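5-formaminoimidazole-4-carboxamide-1-(beta)-D-ribofuranosyl 5'-monophosphate synthetase (Methanocaldococcus jannaschii, PDB 2R7K) catalyses the ATP- and formate-dependent, folate-independent formylation of the purine intermediate AICAR to FAICAR, a step of de novo IMP biosynthesis. Local coordinates at residues Asp150-Val155 with Ile168-Glu173; Lys227-Asn232 with Val254-Ile259; Gly136-Lys141 with Asn303-Val308. All coordinates share one frame; numbering follows the deposited sequence.

Contact 1: residues Asp150-Val155 with Ile168-Glu173; sequences DGTVIV and IASSTE. With ACP (phosphomethylphosphonic acid adenylate ester), chain E.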
loop_
_atom_site.group_PDB
_atom_site.type_symbol
_atom_site.label_atom_id
_atom_site.label_comp_id
_atom_site.label_asym_id
_atom_site.label_seq_id
_atom_site.Cartn_x
_atom_site.Cartn_y
_atom_site.Cartn_z
ATOM N N ASP A 150 1.822 -16.138 54.233
ATOM C CA ASP A 150 0.733 -17.075 54.480
ATOM C C ASP A 150 0.261 -17.713 53.179
ATOM O O ASP A 150 -0.805 -18.320 53.121
ATOM C CB ASP A 150 -0.435 -16.363 55.164
ATOM C CG ASP A 150 -1.088 -15.321 54.272
ATOM O OD1 ASP A 150 -0.390 -14.742 53.412
ATOM O OD2 ASP A 150 -2.304 -15.078 54.430
ATOM N N GLY A 151 1.058 -17.561 52.130
ATOM C CA GLY A 151 0.747 -18.153 50.835
ATOM C C GLY A 151 2.005 -18.253 50.001
ATOM O O GLY A 151 3.113 -18.168 50.527
ATOM N N THR A 152 1.846 -18.437 48.696
ATOM C CA THR A 152 2.994 -18.393 47.814
ATOM C C THR A 152 3.302 -16.933 47.498
ATOM O O THR A 152 2.403 -16.134 47.216
ATOM C CB THR A 152 2.792 -19.239 46.536
ATOM O OG1 THR A 152 2.539 -20.600 46.906
ATOM C CG2 THR A 152 4.036 -19.204 45.666
ATOM N N VAL A 153 4.574 -16.578 47.602
ATOM C CA VAL A 153 4.998 -15.216 47.348
ATOM C C VAL A 153 6.171 -15.236 46.392
ATOM O O VAL A 153 6.856 -16.251 46.264
ATOM C CB VAL A 153 5.429 -14.481 48.649
ATOM C CG1 VAL A 153 4.239 -14.302 49.597
ATOM C CG2 VAL A 153 6.576 -15.210 49.332
ATOM N N ILE A 154 6.387 -14.119 45.706
ATOM C CA ILE A 154 7.617 -13.932 44.961
ATOM C C ILE A 154 8.439 -12.892 45.714
ATOM O O ILE A 154 7.884 -11.947 46.285
ATOM C CB ILE A 154 7.352 -13.496 43.494
ATOM C CG1 ILE A 154 8.669 -13.350 42.729
ATOM C CG2 ILE A 154 6.533 -12.203 43.453
ATOM C CD1 ILE A 154 8.500 -13.184 41.229
ATOM N N VAL A 155 9.754 -13.069 45.742
ATOM C CA VAL A 155 10.598 -12.137 46.485
ATOM C C VAL A 155 11.637 -11.475 45.593
ATOM O O VAL A 155 12.427 -12.147 44.932
ATOM C CB VAL A 155 11.298 -12.800 47.708
ATOM C CG1 VAL A 155 11.965 -11.731 48.564
ATOM C CG2 VAL A 155 10.290 -13.576 48.542
ATOM N N ILE A 168 10.918 -17.909 44.900
ATOM C CA ILE A 168 9.534 -18.147 45.284
ATOM C C ILE A 168 9.499 -18.870 46.632
ATOM O O ILE A 168 10.316 -19.758 46.887
ATOM C CB ILE A 168 8.824 -19.024 44.229
ATOM C CG1 ILE A 168 8.834 -18.319 42.864
ATOM C CG2 ILE A 168 7.406 -19.373 44.673
ATOM C CD1 ILE A 168 8.309 -19.172 41.720
ATOM N N ALA A 169 8.555 -18.498 47.491
ATOM C CA ALA A 169 8.449 -19.119 48.802
ATOM C C ALA A 169 6.999 -19.303 49.189
ATOM O O ALA A 169 6.159 -18.471 48.855
ATOM C CB ALA A 169 9.172 -18.280 49.850
ATOM N N SER A 170 6.708 -20.393 49.898
ATOM C CA SER A 170 5.357 -20.640 50.407
ATOM C C SER A 170 5.266 -20.641 51.941
ATOM O O SER A 170 4.188 -20.868 52.500
ATOM C CB SER A 170 4.783 -21.939 49.831
ATOM O OG SER A 170 4.462 -21.796 48.454
ATOM N N SER A 171 6.387 -20.369 52.609
ATOM C CA SER A 171 6.418 -20.259 54.073
ATOM C C SER A 171 7.570 -19.383 54.537
ATOM O O SER A 171 8.530 -19.150 53.799
ATOM C CB SER A 171 6.556 -21.638 54.730
ATOM O OG SER A 171 7.792 -22.241 54.382
ATOM N N THR A 172 7.475 -18.917 55.778
ATOM C CA THR A 172 8.561 -18.175 56.403
ATOM C C THR A 172 9.848 -18.996 56.400
ATOM O O THR A 172 10.919 -18.495 56.043
ATOM C CB THR A 172 8.193 -17.781 57.843
ATOM O OG1 THR A 172 6.941 -17.088 57.835
ATOM C CG2 THR A 172 9.253 -16.884 58.441
ATOM N N GLU A 173 9.736 -20.266 56.784
ATOM C CA GLU A 173 10.884 -21.169 56.793
ATOM C C GLU A 173 11.541 -21.273 55.420
ATOM O O GLU A 173 12.765 -21.168 55.295
ATOM C CB GLU A 173 10.475 -22.562 57.275
ATOM C CG GLU A 173 11.617 -23.564 57.257
ATOM C CD GLU A 173 11.178 -24.975 57.613
ATOM O OE1 GLU A 173 9.982 -25.295 57.427
ATOM O OE2 GLU A 173 12.037 -25.764 58.075
HETATM P PG ACP E . 13.187 -5.860 34.590
HETATM O O1G ACP E . 14.601 -6.335 34.840
HETATM O O2G ACP E . 13.029 -4.359 34.685
HETATM O O3G ACP E . 12.554 -6.471 33.360
HETATM P PB ACP E . 10.592 -5.734 36.030
HETATM O O1B ACP E . 10.139 -5.468 34.615
HETATM O O2B ACP E . 10.637 -4.559 36.985
HETATM C C3B ACP E . 12.228 -6.515 35.978
HETATM P PA ACP E . 9.721 -7.566 38.035
HETATM O O1A ACP E . 8.680 -7.018 38.976
HETATM O O2A ACP E . 11.173 -7.643 38.430
HETATM O O3A ACP E . 9.540 -6.798 36.626
HETATM O "O5'" ACP E . 9.270 -9.047 37.635
HETATM C "C5'" ACP E . 10.172 -9.901 36.947
HETATM C "C4'" ACP E . 9.332 -11.061 36.460
HETATM O "O4'" ACP E . 8.874 -11.826 37.580
HETATM C "C3'" ACP E . 8.070 -10.583 35.758
HETATM O "O3'" ACP E . 8.271 -10.349 34.357
HETATM C "C2'" ACP E . 7.099 -11.713 36.019
HETATM O "O2'" ACP E . 7.275 -12.718 35.022
HETATM C "C1'" ACP E . 7.529 -12.259 37.379
HETATM N N9 ACP E . 6.698 -11.642 38.433
HETATM C C8 ACP E . 6.885 -10.402 38.927
HETATM N N7 ACP E . 5.960 -10.111 39.872
HETATM C C5 ACP E . 5.162 -11.190 39.996
HETATM C C6 ACP E . 3.999 -11.556 40.829
HETATM N N6 ACP E . 3.484 -10.684 41.728
HETATM N N1 ACP E . 3.459 -12.779 40.650
HETATM C C2 ACP E . 3.961 -13.657 39.756
HETATM N N3 ACP E . 5.021 -13.392 38.968
HETATM C C4 ACP E . 5.648 -12.193 39.038
#

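Contact 2: residues Lys227-Asn232 with Val254-Ile259; sequences KRYESN and VITGNI. With AMZ (aminoimidazole 4-carboxamide ribonucleotide), chain F; ACP (phosphomethylphosphonic acid adenylate ester), chain E.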
loop_
_atom_site.group_PDB
_atom_site.type_symbol
_atom_site.label_atom_id
_atom_site.label_comp_id
_atom_site.label_asym_id
_atom_site.label_seq_id
_atom_site.Cartn_x
_atom_site.Cartn_y
_atom_site.Cartn_z
ATOM N N LYS A 227 3.786 -10.774 25.907
ATOM C CA LYS A 227 4.165 -11.477 27.126
ATOM C C LYS A 227 5.684 -11.595 27.160
ATOM O O LYS A 227 6.334 -11.717 26.124
ATOM C CB LYS A 227 3.492 -12.849 27.222
ATOM C CG LYS A 227 4.093 -13.941 26.351
ATOM C CD LYS A 227 3.385 -15.283 26.588
ATOM C CE LYS A 227 4.321 -16.453 26.325
ATOM N NZ LYS A 227 3.724 -17.765 26.689
ATOM N N ARG A 228 6.246 -11.539 28.358
ATOM C CA ARG A 228 7.689 -11.552 28.524
ATOM C C ARG A 228 8.214 -12.947 28.268
ATOM O O ARG A 228 7.505 -13.938 28.481
ATOM C CB ARG A 228 8.070 -11.123 29.944
ATOM C CG ARG A 228 7.618 -9.727 30.312
ATOM C CD ARG A 228 8.373 -8.695 29.499
ATOM N NE ARG A 228 8.365 -7.389 30.147
ATOM C CZ ARG A 228 7.904 -6.270 29.594
ATOM N NH1 ARG A 228 7.417 -6.279 28.360
ATOM N NH2 ARG A 228 7.942 -5.136 30.279
ATOM N N TYR A 229 9.456 -13.005 27.797
ATOM C CA TYR A 229 10.155 -14.248 27.536
ATOM C C TYR A 229 11.433 -14.121 28.341
ATOM O O TYR A 229 12.349 -13.391 27.953
ATOM C CB TYR A 229 10.455 -14.361 26.040
ATOM C CG TYR A 229 10.755 -15.739 25.540
ATOM C CD1 TYR A 229 10.112 -16.845 26.070
ATOM C CD2 TYR A 229 11.655 -15.937 24.500
ATOM C CE1 TYR A 229 10.374 -18.111 25.594
ATOM C CE2 TYR A 229 11.914 -17.202 24.013
ATOM C CZ TYR A 229 11.272 -18.282 24.570
ATOM O OH TYR A 229 11.534 -19.553 24.106
ATOM N N GLU A 230 11.481 -14.818 29.477
ATOM C CA GLU A 230 12.520 -14.600 30.488
ATOM C C GLU A 230 13.392 -15.841 30.722
ATOM O O GLU A 230 12.912 -16.960 30.657
ATOM C CB GLU A 230 11.868 -14.129 31.796
ATOM C CG GLU A 230 11.328 -12.709 31.721
ATOM C CD GLU A 230 10.262 -12.407 32.755
ATOM O OE1 GLU A 230 9.616 -13.348 33.258
ATOM O OE2 GLU A 230 10.065 -11.210 33.058
ATOM N N SER A 231 14.679 -15.626 30.978
ATOM C CA SER A 231 15.624 -16.715 31.230
ATOM C C SER A 231 16.184 -16.575 32.657
ATOM O O SER A 231 16.529 -15.473 33.072
ATOM C CB SER A 231 16.751 -16.660 30.197
ATOM O OG SER A 231 17.600 -17.793 30.268
ATOM N N ASN A 232 16.316 -17.677 33.399
ATOM C CA ASN A 232 16.179 -19.039 32.880
ATOM C C ASN A 232 14.777 -19.605 33.028
ATOM O O ASN A 232 14.495 -20.710 32.579
ATOM C CB ASN A 232 17.185 -19.965 33.582
ATOM C CG ASN A 232 16.846 -20.202 35.056
ATOM O OD1 ASN A 232 15.745 -19.900 35.517
ATOM N ND2 ASN A 232 17.799 -20.753 35.795
ATOM N N VAL A 254 15.504 -12.955 33.930
ATOM C CA VAL A 254 16.151 -11.976 33.068
ATOM C C VAL A 254 15.365 -11.826 31.766
ATOM O O VAL A 254 15.158 -12.809 31.044
ATOM C CB VAL A 254 17.574 -12.417 32.709
ATOM C CG1 VAL A 254 18.325 -11.282 31.996
ATOM C CG2 VAL A 254 18.328 -12.866 33.959
ATOM N N ILE A 255 14.924 -10.603 31.468
ATOM C CA ILE A 255 14.206 -10.347 30.222
ATOM C C ILE A 255 15.097 -10.626 29.023
ATOM O O ILE A 255 16.158 -10.015 28.879
ATOM C CB ILE A 255 13.636 -8.905 30.129
ATOM C CG1 ILE A 255 12.804 -8.766 28.857
ATOM C CG2 ILE A 255 14.750 -7.857 30.154
ATOM C CD1 ILE A 255 11.576 -9.653 28.867
ATOM N N THR A 256 14.682 -11.569 28.176
ATOM C CA THR A 256 15.449 -11.870 26.968
ATOM C C THR A 256 14.703 -11.535 25.674
ATOM O O THR A 256 15.315 -11.438 24.616
ATOM C CB THR A 256 15.922 -13.346 26.888
ATOM O OG1 THR A 256 14.801 -14.220 26.677
ATOM C CG2 THR A 256 16.685 -13.756 28.139
ATOM N N GLY A 257 13.389 -11.368 25.751
ATOM C CA GLY A 257 12.597 -11.179 24.546
ATOM C C GLY A 257 11.120 -11.077 24.841
ATOM O O GLY A 257 10.717 -11.033 26.002
ATOM N N ASN A 258 10.315 -11.023 23.781
ATOM C CA ASN A 258 8.875 -10.882 23.911
ATOM C C ASN A 258 8.129 -11.667 22.851
ATOM O O ASN A 258 8.645 -11.933 21.761
ATOM C CB ASN A 258 8.454 -9.399 23.854
ATOM C CG ASN A 258 9.400 -8.485 24.618
ATOM O OD1 ASN A 258 9.083 -8.016 25.717
ATOM N ND2 ASN A 258 10.564 -8.223 24.042
ATOM N N ILE A 259 6.903 -12.041 23.190
ATOM C CA ILE A 259 6.058 -12.849 22.335
ATOM C C ILE A 259 4.756 -12.070 22.226
ATOM O O ILE A 259 4.282 -11.537 23.225
ATOM C CB ILE A 259 5.819 -14.237 22.973
ATOM C CG1 ILE A 259 7.152 -14.985 23.116
ATOM C CG2 ILE A 259 4.831 -15.059 22.168
ATOM C CD1 ILE A 259 7.079 -16.219 23.996
HETATM O O5 AMZ F . 10.944 -6.275 27.350
HETATM C C6 AMZ F . 12.055 -6.056 26.864
HETATM N N2 AMZ F . 12.490 -6.520 25.692
HETATM C C3A AMZ F . 13.056 -5.197 27.612
HETATM C C7A AMZ F . 12.834 -4.599 28.829
HETATM N N3 AMZ F . 11.714 -4.672 29.545
HETATM N N1 AMZ F . 14.282 -4.894 27.211
HETATM C C5 AMZ F . 14.822 -4.117 28.160
HETATM N N AMZ F . 13.937 -3.934 29.148
HETATM C C1 AMZ F . 14.146 -3.134 30.364
HETATM C C2 AMZ F . 14.881 -3.956 31.423
HETATM C C3 AMZ F . 16.314 -3.469 31.322
HETATM O O2 AMZ F . 16.895 -3.480 32.626
HETATM O O1 AMZ F . 14.351 -3.608 32.705
HETATM O O AMZ F . 14.998 -2.020 29.989
HETATM C C AMZ F . 16.149 -2.019 30.855
HETATM C C4 AMZ F . 17.346 -1.594 30.000
HETATM O O3 AMZ F . 17.467 -2.460 28.876
HETATM P P AMZ F . 18.908 -2.942 28.379
HETATM O OP1 AMZ F . 19.804 -1.858 27.892
HETATM O O4 AMZ F . 19.580 -3.730 29.627
HETATM O OP2 AMZ F . 18.640 -4.055 27.237
HETATM P PG ACP E . 13.187 -5.860 34.590
HETATM O O1G ACP E . 14.601 -6.335 34.840
HETATM O O2G ACP E . 13.029 -4.359 34.685
HETATM O O3G ACP E . 12.554 -6.471 33.360
HETATM P PB ACP E . 10.592 -5.734 36.030
HETATM O O1B ACP E . 10.139 -5.468 34.615
HETATM O O2B ACP E . 10.637 -4.559 36.985
HETATM C C3B ACP E . 12.228 -6.515 35.978
HETATM P PA ACP E . 9.721 -7.566 38.035
HETATM O O1A ACP E . 8.680 -7.018 38.976
HETATM O O2A ACP E . 11.173 -7.643 38.430
HETATM O O3A ACP E . 9.540 -6.798 36.626
HETATM O "O5'" ACP E . 9.270 -9.047 37.635
HETATM C "C5'" ACP E . 10.172 -9.901 36.947
HETATM C "C4'" ACP E . 9.332 -11.061 36.460
HETATM O "O4'" ACP E . 8.874 -11.826 37.580
HETATM C "C3'" ACP E . 8.070 -10.583 35.758
HETATM O "O3'" ACP E . 8.271 -10.349 34.357
HETATM C "C2'" ACP E . 7.099 -11.713 36.019
HETATM O "O2'" ACP E . 7.275 -12.718 35.022
HETATM C "C1'" ACP E . 7.529 -12.259 37.379
HETATM N N9 ACP E . 6.698 -11.642 38.433
HETATM C C8 ACP E . 6.885 -10.402 38.927
HETATM N N7 ACP E . 5.960 -10.111 39.872
HETATM C C5 ACP E . 5.162 -11.190 39.996
HETATM C C6 ACP E . 3.999 -11.556 40.829
HETATM N N6 ACP E . 3.484 -10.684 41.728
HETATM N N1 ACP E . 3.459 -12.779 40.650
HETATM C C2 ACP E . 3.961 -13.657 39.756
HETATM N N3 ACP E . 5.021 -13.392 38.968
HETATM C C4 ACP E . 5.648 -12.193 39.038
#

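Contact 3: residues Gly136-Lys141 with Asn303-Val308; sequences GLRVPK and NLELVV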
loop_
_atom_site.group_PDB
_atom_site.type_symbol
_atom_site.label_atom_id
_atom_site.label_comp_id
_atom_site.label_asym_id
_atom_site.label_seq_id
_atom_site.Cartn_x
_atom_site.Cartn_y
_atom_site.Cartn_z
ATOM N N GLY A 136 -6.415 3.348 41.719
ATOM C CA GLY A 136 -7.424 2.320 41.929
ATOM C C GLY A 136 -7.195 1.074 41.097
ATOM O O GLY A 136 -8.151 0.416 40.671
ATOM N N LEU A 137 -5.932 0.739 40.856
ATOM C CA LEU A 137 -5.620 -0.478 40.097
ATOM C C LEU A 137 -5.258 -1.653 41.010
ATOM O O LEU A 137 -4.630 -1.467 42.053
ATOM C CB LEU A 137 -4.486 -0.226 39.097
ATOM C CG LEU A 137 -4.752 0.799 37.987
ATOM C CD1 LEU A 137 -3.593 0.848 37.011
ATOM C CD2 LEU A 137 -6.040 0.493 37.261
ATOM N N ARG A 138 -5.668 -2.855 40.613
ATOM C CA ARG A 138 -5.303 -4.077 41.323
ATOM C C ARG A 138 -3.805 -4.309 41.277
ATOM O O ARG A 138 -3.191 -4.239 40.217
ATOM C CB ARG A 138 -6.007 -5.286 40.718
ATOM C CG ARG A 138 -7.502 -5.291 40.922
ATOM C CD ARG A 138 -8.118 -6.573 40.401
ATOM N NE ARG A 138 -9.570 -6.570 40.551
ATOM C CZ ARG A 138 -10.433 -6.294 39.576
ATOM N NH1 ARG A 138 -9.998 -6.001 38.355
ATOM N NH2 ARG A 138 -11.740 -6.322 39.823
ATOM N N VAL A 139 -3.226 -4.570 42.445
ATOM C CA VAL A 139 -1.814 -4.908 42.570
ATOM C C VAL A 139 -1.692 -6.160 43.441
ATOM O O VAL A 139 -2.659 -6.552 44.112
ATOM C CB VAL A 139 -1.006 -3.757 43.199
ATOM C CG1 VAL A 139 -0.815 -2.619 42.199
ATOM C CG2 VAL A 139 -1.687 -3.265 44.468
ATOM N N PRO A 140 -0.523 -6.816 43.404
ATOM C CA PRO A 140 -0.269 -7.960 44.284
ATOM C C PRO A 140 -0.220 -7.516 45.754
ATOM O O PRO A 140 0.236 -6.408 46.045
ATOM C CB PRO A 140 1.119 -8.441 43.847
ATOM C CG PRO A 140 1.354 -7.814 42.484
ATOM C CD PRO A 140 0.630 -6.514 42.539
ATOM N N LYS A 141 -0.684 -8.368 46.666
ATOM C CA LYS A 141 -0.558 -8.077 48.099
ATOM C C LYS A 141 0.907 -7.921 48.488
ATOM O O LYS A 141 1.754 -8.710 48.072
ATOM C CB LYS A 141 -1.200 -9.175 48.947
ATOM C CG LYS A 141 -2.678 -8.973 49.226
ATOM C CD LYS A 141 -3.269 -10.174 49.956
ATOM C CE LYS A 141 -3.337 -11.401 49.045
ATOM N NZ LYS A 141 -3.690 -12.655 49.772
ATOM N N ASN A 303 -9.940 -15.307 37.764
ATOM C CA ASN A 303 -11.166 -14.524 37.864
ATOM C C ASN A 303 -11.265 -13.387 36.839
ATOM O O ASN A 303 -12.113 -12.498 36.969
ATOM C CB ASN A 303 -11.332 -13.986 39.279
ATOM C CG ASN A 303 -11.635 -15.081 40.271
ATOM O OD1 ASN A 303 -12.468 -15.950 40.012
ATOM N ND2 ASN A 303 -10.949 -15.056 41.406
ATOM N N LEU A 304 -10.400 -13.432 35.827
ATOM C CA LEU A 304 -10.357 -12.422 34.759
ATOM C C LEU A 304 -10.121 -11.022 35.301
ATOM O O LEU A 304 -10.720 -10.051 34.836
ATOM C CB LEU A 304 -11.618 -12.468 33.896
ATOM C CG LEU A 304 -11.824 -13.787 33.154
ATOM C CD1 LEU A 304 -13.155 -13.831 32.419
ATOM C CD2 LEU A 304 -10.676 -14.047 32.198
ATOM N N GLU A 305 -9.246 -10.930 36.297
ATOM C CA GLU A 305 -8.857 -9.651 36.843
ATOM C C GLU A 305 -7.409 -9.484 36.497
ATOM O O GLU A 305 -6.608 -10.387 36.744
ATOM C CB GLU A 305 -9.024 -9.626 38.362
ATOM C CG GLU A 305 -10.435 -9.934 38.841
ATOM C CD GLU A 305 -10.493 -10.261 40.333
ATOM O OE1 GLU A 305 -9.427 -10.501 40.950
ATOM O OE2 GLU A 305 -11.611 -10.271 40.889
ATOM N N LEU A 306 -7.074 -8.336 35.914
ATOM C CA LEU A 306 -5.691 -8.024 35.585
ATOM C C LEU A 306 -5.005 -7.408 36.795
ATOM O O LEU A 306 -5.454 -6.398 37.321
ATOM C CB LEU A 306 -5.622 -7.074 34.379
ATOM C CG LEU A 306 -6.133 -7.643 33.042
ATOM C CD1 LEU A 306 -6.429 -6.521 32.049
ATOM C CD2 LEU A 306 -5.122 -8.628 32.458
ATOM N N VAL A 307 -3.922 -8.035 37.242
ATOM C CA VAL A 307 -3.180 -7.544 38.389
ATOM C C VAL A 307 -1.860 -6.962 37.914
ATOM O O VAL A 307 -1.042 -7.653 37.307
ATOM C CB VAL A 307 -2.929 -8.667 39.437
ATOM C CG1 VAL A 307 -2.147 -8.135 40.631
ATOM C CG2 VAL A 307 -4.248 -9.271 39.895
ATOM N N VAL A 308 -1.655 -5.687 38.200
ATOM C CA VAL A 308 -0.478 -4.974 37.724
ATOM C C VAL A 308 0.677 -5.104 38.707
ATOM O O VAL A 308 0.629 -4.561 39.811
ATOM C CB VAL A 308 -0.795 -3.473 37.526
ATOM C CG1 VAL A 308 0.391 -2.743 36.930
ATOM C CG2 VAL A 308 -2.038 -3.308 36.675
HETATM O O HOH W 1 -7.921 -5.219 36.955
#

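Contact 1: residues Asp150-Val155 with Ile168-Glu173
V153 and A169 are joined by two backbone hydrogen bonds, which make them an antiparallel hydrogen-bonded pair. V153 N donates to A169 O at 2.8 Å, and A169 N returns a bond to V153 O at 3.1 Å. CA-H...O contacts fill in between: the CA of T152 lies 3.3 Å from A169 O, and the CA of S170 lies at the same 3.3 Å from G151 O, so the carbonyls of both segments also receive polarised C-H groups.

A second polar tie is made by side chains at the open end of the hairpin, just before V153 and just after A169. T152 OG1 and S170 OG are hydrogen-bonded at 2.7 Å, and either hydroxyl could be the donor.

These residues belong to the β-hairpin of strands 153-156 and 166-169 in the ATP-grasp region. Beyond it the chain enters helix 172-184, with S171 as N-cap and its OG bonded to the backbone N of E174.

Among the apolar contacts, V153 CG2 and A169 CB meet loosely at 4.1 Å on one sheet face. I154 and I168 lie on the other, and from there the methyl I168 CG2 reaches T152 CG2, just outside the strand, at 3.5 Å; T152 sends this methyl toward I168 because CG2 stands anti to its backbone N while OG1 is left for S170. I154, with CG1 likewise anti to N (chi1 -178°), directs CD1 onto the purine of the bound ATP analogue, 3.7 Å from its N9. M247 of the second subunit also packs on T152 and S170.

Contact 2: residues Lys227-Asn232 with Val254-Ile259
Strands 227-230 and 254-259 run antiparallel, their short axes 4.5 Å apart at closest approach and 146° between their directions, with a one-residue shift of register between Y229 and E230. That shift is a classic β-bulge: T256 and G257 both face Y229, whose O accepts from T256 N in the carbonyl plane at 3.0 Å and from T256 OG1 above that plane at 2.9 Å, with a weak bond from G257 N. T256 OG1 is also hydrogen-bonded to T205 OG1 of the third subunit. S231 and V254 restore regular pairing beyond the bulge.

On one face of the sheet, I259 CD1 sits over the Y229 ring, 4.2 Å from its centroid and 27° off the normal, a CH-π contact, and the same CD1 is 3.6 Å from K227 CE. The Y229 OH reaches the backbone N of N206 of the third subunit.

On the other face R228 bends at chi2 (-68°), which lays its CD against I255 CD1 at 3.4 Å and brings O5 of the bound AICAR over one guanidinium face. Salt bridges to D316 and D226 hold its nitrogens; an alanine here would probably leave both carboxylates without this partner and open a gap beside I255. I255 CG1 in turn lies 3.4 Å from the carboxamide carbon C6 of AICAR. E230 OE1 accepts from the analogue's ribose O2' at 3.0 Å and is salt-bridged to R238 of the second subunit.

With E230 holding the nucleotide's ribose and I255 and N258 beside AICAR, this face is consistent with placing both substrates on one side of the sheet.

Contact 3: residues Gly136-Lys141 with Asn303-Val308
R138 and V308 share one backbone hydrogen bond, V308 N to R138 O at 2.9 Å, where the two segments cross with their end-to-end directions 82° apart; a single bond at such an angle joins a loop to a strand without extending the sheet.

R138 and E305 meet as stacked flat groups. Their planes are 4° apart, and with E305 CG 3.7 Å above the centre of the guanidinium, the carboxylate is parallel to that group but out of its plane. The salt bridge is accordingly long, R138 NE to E305 OE1 at 4.0 Å, with no N-H directed at the oxygen; OE1 is bonded to N301. R138 NH1 uses its in-plane edge for a water at 2.6 Å, which donates a hydrogen bond to L306 O. The extended chain from CG to NE (chi2 -175°) carries the group this far.

P140 CD lies 3.7 Å from V307 CG1, the two side chains pointing in opposing directions, and CG1 of V307 also meets V139 C at 3.5 Å.

The loop runs from helix 125-134, whose L132 touches L137, V139 and V308, to strand 142-143. M274 of helix 268-285 covers L137, L306 and V308, strand 292-300 pairs with 306-312, and P140 touches the bound ATP analogue.

Overall arrangement
All three contacts lie in the ATP-grasp range and are placed around one bound ATP analogue. I154 of contact 1 packs on its adenine, contact 2 binds its ribose and borders AICAR, and P140 of contact 3 lies about 4 Å from the analogue by side chain. None touches another: nearest atoms are about 8 Å apart for contacts 1 and 2, about 5 Å for 1 and 3, and about 10 Å for 2 and 3, with centres 19 to 23 Å apart. Contacts 2 and 3 reach opposite outer strands, 253-263 and 306-312, of the same five-stranded sheet, whereas contact 1 belongs to the four-stranded antiparallel sheet. In sequence, contact 3 spans both others. Each also meets the second subunit.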